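Local coordinates for cell division control protein 4 (Saccharomyces cerevisiae, PDB 3V7D) that serves as the substrate-recognition subunit of an SCF ubiquitin ligase, binding phosphorylated targets such as the CDK inhibitor SIC1 and directing their ubiquitination, at residues Ile61-Val66 and Glu97-Leu102; Val198-Asn203 and Pro250-Thr255; Val231-Lys236 and Tyr261-Leu266; Phe399-Asn404 and Tyr417-Gly422. The protein carries 1 engineered substitution. One frame throughout, in Å; residues are numbered along the deposited sequence.

Interaction 1 (Ile61-Val66 and Glu97-Leu102)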
# COMPACT_ATOMS: atom_id res chain seq x y z
N ILE B 61 5.41 -1.87 -7.53
CA ILE B 61 4.61 -0.66 -7.49
C ILE B 61 3.32 -0.81 -8.30
O ILE B 61 2.26 -0.37 -7.87
CB ILE B 61 5.41 0.56 -8.00
CG1 ILE B 61 6.53 0.90 -7.02
CG2 ILE B 61 4.50 1.77 -8.20
CD1 ILE B 61 7.45 2.00 -7.51
N SER B 62 3.42 -1.46 -9.46
CA SER B 62 2.26 -1.56 -10.35
C SER B 62 1.16 -2.45 -9.78
O SER B 62 -0.00 -2.30 -10.15
CB SER B 62 2.68 -2.06 -11.74
OG SER B 62 3.13 -3.40 -11.70
N GLU B 63 1.52 -3.37 -8.89
CA GLU B 63 0.54 -4.23 -8.25
C GLU B 63 0.12 -3.70 -6.87
O GLU B 63 -0.56 -4.39 -6.12
CB GLU B 63 1.08 -5.65 -8.12
CG GLU B 63 1.32 -6.36 -9.45
CD GLU B 63 0.03 -6.70 -10.18
OE1 GLU B 63 -1.00 -6.91 -9.50
OE2 GLU B 63 0.04 -6.75 -11.42
N ASN B 64 0.53 -2.47 -6.56
CA ASN B 64 0.27 -1.86 -5.26
C ASN B 64 0.76 -2.68 -4.08
O ASN B 64 0.12 -2.71 -3.03
CB ASN B 64 -1.22 -1.57 -5.07
CG ASN B 64 -1.83 -0.85 -6.24
OD1 ASN B 64 -2.89 -1.22 -6.73
ND2 ASN B 64 -1.16 0.20 -6.69
N PHE B 65 1.88 -3.37 -4.24
CA PHE B 65 2.47 -4.09 -3.12
C PHE B 65 3.36 -3.16 -2.31
O PHE B 65 3.71 -3.45 -1.17
CB PHE B 65 3.25 -5.31 -3.60
CG PHE B 65 2.39 -6.38 -4.22
CD1 PHE B 65 1.14 -6.66 -3.70
CD2 PHE B 65 2.83 -7.09 -5.33
CE1 PHE B 65 0.34 -7.64 -4.27
CE2 PHE B 65 2.04 -8.07 -5.90
CZ PHE B 65 0.79 -8.34 -5.37
N VAL B 66 3.73 -2.04 -2.91
CA VAL B 66 4.55 -1.04 -2.24
C VAL B 66 4.35 0.30 -2.93
O VAL B 66 3.94 0.36 -4.09
CB VAL B 66 6.05 -1.42 -2.27
CG1 VAL B 66 6.67 -1.08 -3.62
CG2 VAL B 66 6.80 -0.74 -1.14
N GLU B 97 5.92 -13.90 -4.03
CA GLU B 97 5.14 -14.23 -2.85
C GLU B 97 3.87 -13.38 -2.77
O GLU B 97 2.78 -13.90 -2.54
CB GLU B 97 5.98 -14.06 -1.57
CG GLU B 97 5.18 -14.27 -0.29
CD GLU B 97 6.05 -14.39 0.95
OE1 GLU B 97 7.15 -13.80 0.98
OE2 GLU B 97 5.63 -15.09 1.90
N ASN B 98 4.02 -12.08 -3.00
CA ASN B 98 2.87 -11.17 -2.95
C ASN B 98 1.84 -11.43 -4.04
O ASN B 98 0.64 -11.30 -3.81
CB ASN B 98 3.33 -9.71 -2.99
CG ASN B 98 3.85 -9.24 -1.65
OD1 ASN B 98 5.00 -8.81 -1.53
ND2 ASN B 98 3.01 -9.31 -0.63
N ILE B 99 2.29 -11.80 -5.23
CA ILE B 99 1.36 -12.00 -6.33
C ILE B 99 0.61 -13.32 -6.14
O ILE B 99 -0.55 -13.46 -6.52
CB ILE B 99 2.06 -11.90 -7.72
CG1 ILE B 99 1.05 -11.49 -8.80
CG2 ILE B 99 2.76 -13.21 -8.09
CD1 ILE B 99 0.53 -10.08 -8.65
N PHE B 100 1.28 -14.29 -5.51
CA PHE B 100 0.68 -15.58 -5.20
C PHE B 100 -0.43 -15.39 -4.17
O PHE B 100 -1.54 -15.89 -4.33
CB PHE B 100 1.75 -16.55 -4.68
CG PHE B 100 1.19 -17.79 -4.03
CD1 PHE B 100 0.70 -18.84 -4.81
CD2 PHE B 100 1.18 -17.93 -2.65
CE1 PHE B 100 0.19 -19.99 -4.22
CE2 PHE B 100 0.67 -19.08 -2.05
CZ PHE B 100 0.18 -20.11 -2.84
N ILE B 101 -0.11 -14.66 -3.11
CA ILE B 101 -1.07 -14.36 -2.06
C ILE B 101 -2.27 -13.57 -2.58
O ILE B 101 -3.42 -13.90 -2.28
CB ILE B 101 -0.39 -13.61 -0.89
CG1 ILE B 101 0.59 -14.55 -0.18
CG2 ILE B 101 -1.42 -13.03 0.08
CD1 ILE B 101 1.42 -13.88 0.89
N LEU B 102 -2.00 -12.55 -3.39
CA LEU B 102 -3.06 -11.70 -3.93
C LEU B 102 -4.02 -12.51 -4.80
O LEU B 102 -5.23 -12.33 -4.72
CB LEU B 102 -2.49 -10.52 -4.72
CG LEU B 102 -3.53 -9.55 -5.28
CD1 LEU B 102 -4.36 -8.94 -4.15
CD2 LEU B 102 -2.89 -8.46 -6.13
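Glu63 OE1 rests against two methyl groups of the facing helix, Ile99 CD1 at 3.6 Å and Leu102 CD2 at 4.2 Å, while its charge is taken up by a salt bridge to Arg420 NH2 in the propeller. A bend at chi2 (-69°) turns CD out of line with the start of the chain, and CD as well as OE1 touches the Ile99 methyl. No hydrogen bond joins the two segments. The rest of the contact is made by Phe65, whose ring slots in beside helix 87-106. Asn98 CB sits over one face, 3.4 Å from the ring centroid and 7° off the normal, a CH-pi contact; Glu63 CB covers the opposite face nearer the rim. Around the perimeter, Ile99 CD1 approaches the edge, 3.7 Å from Phe65 CZ, Leu102 CB lies in the ring plane, and Leu102 CD2 comes in obliquely, 3.8 Å from CZ. Phe65 CZ also comes to 3.3 Å from Asn98 O, a carbonyl already bonded by Leu102 N within its helix. Phe65 is delivered here by the Schellman motif that ends helix 53-62: Asn64, with positive phi, is the C-prime residue, Asn64 N bonds Ile61 O, and Phe65 N bonds Leu60 O. The contact thus docks one helix end on the long helix that leads into the propeller. With methyls lying against OE1, its bridge to Arg420 may be somewhat strengthened.

Interaction 2 (Val198-Asn203 and Pro250-Thr255). Unlike the reference sequence in segment 198-203: Glu200 (reference Lys).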
# COMPACT_ATOMS: atom_id res chain seq x y z
N VAL B 198 1.53 1.88 35.30
CA VAL B 198 0.15 2.36 35.37
C VAL B 198 0.15 3.88 35.55
O VAL B 198 0.54 4.38 36.60
CB VAL B 198 -0.62 1.71 36.52
CG1 VAL B 198 -2.05 2.23 36.56
CG2 VAL B 198 -0.61 0.20 36.40
N PHE B 199 -0.29 4.60 34.52
CA PHE B 199 -0.33 6.06 34.57
C PHE B 199 -1.73 6.57 34.91
O PHE B 199 -2.67 6.38 34.14
CB PHE B 199 0.12 6.67 33.24
CG PHE B 199 1.54 6.35 32.88
CD1 PHE B 199 2.45 5.95 33.84
CD2 PHE B 199 1.97 6.47 31.56
CE1 PHE B 199 3.76 5.66 33.49
CE2 PHE B 199 3.27 6.19 31.21
CZ PHE B 199 4.17 5.78 32.18
N GLU B 200 -1.86 7.22 36.06
CA GLU B 200 -3.12 7.84 36.44
C GLU B 200 -3.05 9.33 36.16
O GLU B 200 -1.96 9.89 36.01
CB GLU B 200 -3.44 7.57 37.91
CG GLU B 200 -3.56 6.08 38.25
CD GLU B 200 -4.02 5.83 39.68
OE1 GLU B 200 -4.51 6.77 40.33
OE2 GLU B 200 -3.90 4.68 40.15
N GLY B 201 -4.20 9.98 36.07
CA GLY B 201 -4.25 11.39 35.77
C GLY B 201 -5.57 11.81 35.15
O GLY B 201 -6.15 12.83 35.53
N HIS B 202 -6.05 11.01 34.20
CA HIS B 202 -7.36 11.25 33.59
C HIS B 202 -8.45 11.17 34.65
O HIS B 202 -8.41 10.34 35.55
CB HIS B 202 -7.63 10.24 32.47
CG HIS B 202 -7.01 10.61 31.16
ND1 HIS B 202 -7.33 11.75 30.47
CD2 HIS B 202 -6.08 9.97 30.41
CE1 HIS B 202 -6.63 11.81 29.35
NE2 HIS B 202 -5.86 10.74 29.29
N ASN B 203 -9.43 12.06 34.54
CA ASN B 203 -10.52 12.11 35.51
C ASN B 203 -11.76 11.39 35.01
O ASN B 203 -12.82 11.45 35.63
CB ASN B 203 -10.84 13.56 35.88
CG ASN B 203 -9.70 14.23 36.62
OD1 ASN B 203 -9.21 15.28 36.21
ND2 ASN B 203 -9.26 13.63 37.72
N PRO B 250 3.62 -3.77 38.66
CA PRO B 250 3.75 -2.59 37.82
C PRO B 250 4.23 -1.35 38.58
O PRO B 250 3.95 -1.20 39.77
CB PRO B 250 2.32 -2.36 37.34
CG PRO B 250 1.49 -2.82 38.49
CD PRO B 250 2.23 -3.99 39.09
N LEU B 251 4.97 -0.49 37.89
CA LEU B 251 5.34 0.81 38.43
C LEU B 251 4.12 1.71 38.39
O LEU B 251 3.73 2.19 37.32
CB LEU B 251 6.47 1.43 37.62
CG LEU B 251 7.91 1.14 38.05
CD1 LEU B 251 8.21 -0.35 37.99
CD2 LEU B 251 8.89 1.92 37.18
N VAL B 252 3.50 1.94 39.54
CA VAL B 252 2.29 2.74 39.61
C VAL B 252 2.61 4.21 39.88
O VAL B 252 3.41 4.53 40.76
CB VAL B 252 1.33 2.21 40.69
CG1 VAL B 252 0.01 2.96 40.65
CG2 VAL B 252 1.10 0.71 40.51
N PHE B 253 1.99 5.10 39.10
CA PHE B 253 2.18 6.54 39.28
C PHE B 253 0.85 7.23 39.54
O PHE B 253 0.13 7.59 38.61
CB PHE B 253 2.85 7.15 38.05
CG PHE B 253 4.25 6.66 37.82
CD1 PHE B 253 4.48 5.48 37.13
CD2 PHE B 253 5.34 7.38 38.29
CE1 PHE B 253 5.77 5.02 36.92
CE2 PHE B 253 6.63 6.93 38.08
CZ PHE B 253 6.84 5.75 37.39
N HIS B 254 0.54 7.43 40.82
CA HIS B 254 -0.74 7.99 41.23
C HIS B 254 -0.88 9.47 40.91
O HIS B 254 -2.00 9.98 40.82
CB HIS B 254 -0.95 7.77 42.74
CG HIS B 254 -0.96 6.33 43.15
ND1 HIS B 254 -2.08 5.53 43.05
CD2 HIS B 254 0.01 5.54 43.66
CE1 HIS B 254 -1.80 4.32 43.48
NE2 HIS B 254 -0.53 4.30 43.86
N THR B 255 0.24 10.17 40.74
CA THR B 255 0.19 11.62 40.54
C THR B 255 1.10 12.09 39.41
O THR B 255 2.31 11.91 39.47
CB THR B 255 0.53 12.39 41.84
OG1 THR B 255 -0.37 11.99 42.89
CG2 THR B 255 0.38 13.88 41.62
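Val198, Glu200 and Phe253 carry most of this contact between two parallel strands. Val198 uses both backbone polar groups: its N donates to Leu251 O at 3.0 Å, and its O accepts from Phe253 N, also at 3.0 Å, with the donor almost in line with the carbonyl. The residue thereby straddles Val252, its partner in the pairing. The side chain of Val198 lies on the same face of the sheet as Val252, and its CG2 runs beside Pro250, 4.0 Å from CB of that ring. WD40 blades are antiparallel four-stranded sheets; here strand 251-253, part of an insertion between strands 229-233 and 262-266, adds a fifth strand in parallel to the outer strand 194-199 of its blade. Glu200, a lysine in the reference sequence, extends the pairing, its N donating to Phe253 O over a longer 3.3 Å. Its chain is extended beyond CG (chi2 -174°) and runs alongside His254. The carboxylate and imidazole planes are nearly perpendicular, 83° apart, with OE2 3.5 Å from His254 ND1, a close approach and not a hydrogen bond. On the face bearing Phe199, Phe253 CD1 meets the edge of the Phe199 ring at 3.7 Å from CE1. The two rings point the same way with planes 69° apart, an oblique pairing. Phe199 also meets the ring of Trp232, while Phe253 touches Asn259 and Pro260.

Interaction 3 (Val231-Lys236 and Tyr261-Leu266)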
# COMPACT_ATOMS: atom_id res chain seq x y z
N VAL B 231 -0.45 13.72 27.51
CA VAL B 231 0.72 13.29 26.76
C VAL B 231 1.74 12.65 27.71
O VAL B 231 2.04 13.19 28.78
CB VAL B 231 1.37 14.44 25.96
CG1 VAL B 231 2.55 13.94 25.16
CG2 VAL B 231 0.34 15.09 25.04
N TRP B 232 2.26 11.48 27.33
CA TRP B 232 3.23 10.77 28.16
C TRP B 232 4.37 10.23 27.31
O TRP B 232 4.17 9.86 26.15
CB TRP B 232 2.58 9.59 28.90
CG TRP B 232 1.12 9.71 29.17
CD1 TRP B 232 0.10 9.62 28.26
CD2 TRP B 232 0.50 9.87 30.45
NE1 TRP B 232 -1.11 9.75 28.90
CE2 TRP B 232 -0.89 9.90 30.25
CE3 TRP B 232 0.99 10.01 31.75
CZ2 TRP B 232 -1.80 10.06 31.29
CZ3 TRP B 232 0.09 10.17 32.79
CH2 TRP B 232 -1.29 10.20 32.55
N LYS B 233 5.57 10.18 27.88
CA LYS B 233 6.68 9.50 27.24
C LYS B 233 6.53 8.00 27.42
O LYS B 233 6.14 7.54 28.50
CB LYS B 233 8.02 9.97 27.82
CG LYS B 233 8.37 11.41 27.47
CD LYS B 233 9.73 11.81 28.01
CE LYS B 233 9.71 11.87 29.53
NZ LYS B 233 8.85 12.97 30.03
N LEU B 234 6.80 7.24 26.37
CA LEU B 234 6.79 5.78 26.45
C LEU B 234 8.10 5.30 27.07
O LEU B 234 9.17 5.56 26.53
CB LEU B 234 6.62 5.16 25.06
CG LEU B 234 6.61 3.62 25.00
CD1 LEU B 234 5.35 3.06 25.64
CD2 LEU B 234 6.75 3.13 23.56
N PRO B 235 8.01 4.62 28.22
CA PRO B 235 9.18 4.12 28.95
C PRO B 235 10.06 3.18 28.12
O PRO B 235 9.54 2.37 27.34
CB PRO B 235 8.56 3.36 30.12
CG PRO B 235 7.23 4.02 30.33
CD PRO B 235 6.76 4.36 28.95
N LYS B 236 11.37 3.30 28.29
CA LYS B 236 12.33 2.47 27.56
C LYS B 236 12.51 1.10 28.21
O LYS B 236 12.17 0.91 29.38
CB LYS B 236 13.68 3.19 27.46
CG LYS B 236 13.83 4.41 28.37
CD LYS B 236 14.10 4.02 29.82
CE LYS B 236 14.17 5.25 30.72
NZ LYS B 236 12.89 6.03 30.69
N TYR B 261 7.31 10.35 33.43
CA TYR B 261 6.87 10.03 32.08
C TYR B 261 5.69 10.91 31.67
O TYR B 261 5.21 10.82 30.55
CB TYR B 261 6.49 8.55 31.97
CG TYR B 261 7.61 7.60 32.33
CD1 TYR B 261 8.73 7.48 31.51
CD2 TYR B 261 7.56 6.84 33.49
CE1 TYR B 261 9.76 6.61 31.84
CE2 TYR B 261 8.58 5.97 33.82
CZ TYR B 261 9.68 5.86 33.00
OH TYR B 261 10.70 5.00 33.33
N PHE B 262 5.24 11.76 32.58
CA PHE B 262 4.14 12.67 32.29
C PHE B 262 4.66 13.95 31.63
O PHE B 262 5.66 14.52 32.06
CB PHE B 262 3.36 12.98 33.57
CG PHE B 262 2.29 14.02 33.39
CD1 PHE B 262 1.16 13.76 32.63
CD2 PHE B 262 2.41 15.26 33.99
CE1 PHE B 262 0.18 14.72 32.47
CE2 PHE B 262 1.43 16.22 33.84
CZ PHE B 262 0.31 15.95 33.08
N VAL B 263 3.98 14.38 30.57
CA VAL B 263 4.43 15.55 29.82
C VAL B 263 3.53 16.75 30.07
O VAL B 263 4.01 17.83 30.39
CB VAL B 263 4.48 15.26 28.30
CG1 VAL B 263 4.99 16.48 27.55
CG2 VAL B 263 5.35 14.05 28.02
N GLY B 264 2.22 16.55 29.94
CA GLY B 264 1.28 17.63 30.16
C GLY B 264 -0.13 17.32 29.68
O GLY B 264 -0.38 16.27 29.08
N VAL B 265 -1.04 18.24 29.94
CA VAL B 265 -2.44 18.08 29.56
C VAL B 265 -2.79 19.02 28.42
O VAL B 265 -2.40 20.19 28.42
CB VAL B 265 -3.38 18.37 30.75
CG1 VAL B 265 -4.83 18.12 30.36
CG2 VAL B 265 -3.00 17.51 31.94
N LEU B 266 -3.51 18.51 27.43
CA LEU B 266 -3.99 19.33 26.34
C LEU B 266 -5.48 19.60 26.49
O LEU B 266 -6.30 18.74 26.17
CB LEU B 266 -3.70 18.67 24.99
CG LEU B 266 -2.22 18.55 24.61
CD1 LEU B 266 -2.06 17.83 23.28
CD2 LEU B 266 -1.57 19.92 24.57
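Val231 bonds through both its backbone groups to strand 262-266: its N donates to Gly264 O at 3.0 Å, and its O accepts from Val263 N at 2.9 Å. Val263 and Gly264 therefore both face Val231, a classic beta bulge in an antiparallel pairing, the register shifting by one between Val231 and Trp232. Beyond it Lys233 N donates to Tyr261 O at 2.8 Å, in the carbonyl plane, and that oxygen also receives a CA-H contact from Trp232. Among the aromatic contacts, Phe262 turns an edge toward the six-membered ring of Trp232 in an offset edge-to-face pair, CD1 to CZ3 3.7 Å, the planes 63° apart. Pro235 CG stands over the centre of the Tyr261 ring, 3.9 Å from its centroid, as a CH-pi contact, and Lys236 NZ lies at the edge of that ring, 3.4 Å from CE1. Aliphatic contacts gather round Val231: its CG1 meets Val263 CB at 3.9 Å, and its CG2 touches Leu266 CD1. Of the charged ends, Lys233 NZ bonds Pro260 O. Trp232 NE1 binds Thr222 OG1, which also bonds His202, itself bonded to Asp226: the structural tetrad of WD40 blades. Phe262 on the outer strand thus packs against part of a Trp232 ring whose one polar atom is already satisfied; Trp232 meets that strand through the Phe262 ring and its CA-H...O contact, while the hydrogen bonds come from Val231 and Lys233.

Interaction 4 (Phe399-Asn404 and Tyr417-Gly422)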
# COMPACT_ATOMS: atom_id res chain seq x y z
N PHE B 399 -14.11 -2.24 9.29
CA PHE B 399 -13.57 -2.62 8.00
C PHE B 399 -12.07 -2.39 7.99
O PHE B 399 -11.54 -1.66 8.83
CB PHE B 399 -14.23 -1.85 6.85
CG PHE B 399 -13.73 -0.44 6.67
CD1 PHE B 399 -14.35 0.61 7.33
CD2 PHE B 399 -12.67 -0.16 5.83
CE1 PHE B 399 -13.90 1.92 7.16
CE2 PHE B 399 -12.21 1.13 5.66
CZ PHE B 399 -12.83 2.18 6.32
N TYR B 400 -11.39 -3.03 7.05
CA TYR B 400 -9.97 -2.79 6.87
C TYR B 400 -9.70 -2.78 5.38
O TYR B 400 -10.45 -3.39 4.61
CB TYR B 400 -9.13 -3.86 7.56
CG TYR B 400 -7.72 -3.39 7.90
CD1 TYR B 400 -7.47 -2.69 9.07
CD2 TYR B 400 -6.66 -3.66 7.04
CE1 TYR B 400 -6.19 -2.26 9.38
CE2 TYR B 400 -5.37 -3.24 7.35
CZ TYR B 400 -5.14 -2.54 8.52
OH TYR B 400 -3.87 -2.12 8.83
N VAL B 401 -8.65 -2.09 4.96
CA VAL B 401 -8.46 -1.88 3.54
C VAL B 401 -7.00 -1.70 3.12
O VAL B 401 -6.17 -1.19 3.88
CB VAL B 401 -9.29 -0.65 3.07
CG1 VAL B 401 -8.64 0.65 3.54
CG2 VAL B 401 -9.46 -0.66 1.56
N SER B 402 -6.70 -2.17 1.91
CA SER B 402 -5.44 -1.88 1.25
C SER B 402 -5.80 -1.37 -0.14
O SER B 402 -6.97 -1.19 -0.45
CB SER B 402 -4.60 -3.14 1.14
OG SER B 402 -5.19 -4.05 0.22
N ASP B 403 -4.79 -1.13 -0.97
CA ASP B 403 -5.04 -0.69 -2.34
C ASP B 403 -5.75 -1.78 -3.15
O ASP B 403 -6.43 -1.49 -4.12
CB ASP B 403 -3.75 -0.29 -3.04
CG ASP B 403 -3.15 0.99 -2.48
OD1 ASP B 403 -3.88 1.77 -1.83
OD2 ASP B 403 -1.95 1.22 -2.71
N ASN B 404 -5.58 -3.03 -2.73
CA ASN B 404 -6.09 -4.16 -3.48
C ASN B 404 -7.37 -4.78 -2.92
O ASN B 404 -8.19 -5.32 -3.67
CB ASN B 404 -5.01 -5.23 -3.59
CG ASN B 404 -3.86 -4.81 -4.48
OD1 ASN B 404 -4.07 -4.18 -5.52
ND2 ASN B 404 -2.64 -5.15 -4.08
N TYR B 417 -13.94 -7.63 -0.72
CA TYR B 417 -14.10 -7.04 -2.05
C TYR B 417 -12.77 -6.88 -2.81
O TYR B 417 -11.77 -6.44 -2.25
CB TYR B 417 -14.77 -5.67 -1.97
CG TYR B 417 -16.10 -5.63 -1.26
CD1 TYR B 417 -16.17 -5.41 0.11
CD2 TYR B 417 -17.29 -5.76 -1.97
CE1 TYR B 417 -17.39 -5.35 0.76
CE2 TYR B 417 -18.51 -5.71 -1.32
CZ TYR B 417 -18.56 -5.50 0.04
OH TYR B 417 -19.78 -5.44 0.68
N ASN B 418 -12.79 -7.23 -4.09
CA ASN B 418 -11.70 -6.92 -5.01
C ASN B 418 -11.83 -5.48 -5.47
O ASN B 418 -12.75 -5.14 -6.22
CB ASN B 418 -11.79 -7.86 -6.22
CG ASN B 418 -10.66 -7.66 -7.23
OD1 ASN B 418 -10.09 -6.57 -7.36
ND2 ASN B 418 -10.34 -8.72 -7.95
N LEU B 419 -10.92 -4.62 -5.02
CA LEU B 419 -11.00 -3.20 -5.35
C LEU B 419 -10.60 -2.87 -6.79
O LEU B 419 -10.91 -1.79 -7.28
CB LEU B 419 -10.19 -2.35 -4.36
CG LEU B 419 -10.71 -2.35 -2.92
CD1 LEU B 419 -9.93 -1.35 -2.08
CD2 LEU B 419 -12.21 -2.06 -2.87
N ARG B 420 -9.91 -3.79 -7.46
CA ARG B 420 -9.57 -3.59 -8.86
C ARG B 420 -10.77 -3.80 -9.77
O ARG B 420 -11.08 -2.96 -10.61
CB ARG B 420 -8.43 -4.51 -9.29
CG ARG B 420 -7.11 -4.22 -8.61
CD ARG B 420 -5.99 -4.99 -9.25
NE ARG B 420 -4.78 -4.94 -8.44
CZ ARG B 420 -3.65 -5.56 -8.74
NH1 ARG B 420 -3.57 -6.29 -9.85
NH2 ARG B 420 -2.60 -5.46 -7.94
N SER B 421 -11.45 -4.93 -9.59
CA SER B 421 -12.60 -5.28 -10.42
C SER B 421 -13.88 -4.69 -9.84
O SER B 421 -14.91 -4.64 -10.50
CB SER B 421 -12.74 -6.79 -10.50
OG SER B 421 -13.16 -7.31 -9.25
N GLY B 422 -13.80 -4.28 -8.57
CA GLY B 422 -14.96 -3.74 -7.89
C GLY B 422 -15.94 -4.80 -7.43
O GLY B 422 -17.02 -4.50 -6.93
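Asn404 and Arg420 are brought side by side by their torsions: CG of Asn404 lies anti to its carbonyl carbon (chi1 -69°), and the Arg420 chain is extended from CG to NE (chi3 -168°). Two nitrogens then grip one oxygen, Arg420 NE and NH2 each 3.1 Å from Asn404 OD1. OD1 lies close to the guanidinium plane, but both donors come from the same face of the amide, well above its plane, the two groups being turned 63° apart. Arg420 NH2 also forms the salt bridge to Glu63 OE1, and Asn404 ND2 probably donates to Glu63 O. In the backbone, Leu419 N donates to Asn404 O at 3.1 Å, continuing the pairing of strands 405-410 and 413-418 past its end; Tyr106 OH bonds the same oxygen. Leu419 points its side chain at the other segment, with CD1 3.7 Å from Val401 CG2 and 3.4 Å from Ser402 O. Side-chain oxygens brace both turns: Ser402 OG accepts from Asn404 N, an ST turn, and Asn418 OD1 accepts from Arg420 N at 2.8 Å and Ser421 N at 3.1 Å, an Asx turn and an Asx motif on one atom. The contact lies in the seventh WD repeat, across the exits of strands 396-401 and 413-418, with strand 405-410 between them. Helix 87-106 covers it through Leu102 and Tyr106, and strand 355-360 of the neighbouring blade backs Val401 through Arg359.

The four contacts form two clusters on opposite sides of the chain's centre. Interactions 1 and 4, centres 13 Å apart, join the helical part to the propeller: Glu63 OE1 lies 2.7 Å from Arg420 NH2 in a salt bridge, so the end of helix 53-62 is tied to the blade of the seventh WD repeat. Interactions 2 and 3, centres 11 Å apart, cross along the chain; Phe199 and Trp232 pack where two adjacent blades meet, with strand 251-253 sent back to the earlier blade before strand 262-266 completes the later one. Interaction 1 comes first and interaction 4 last. The clusters lie 37 to 45 Å apart between centres, one at the F-box side, one across the propeller.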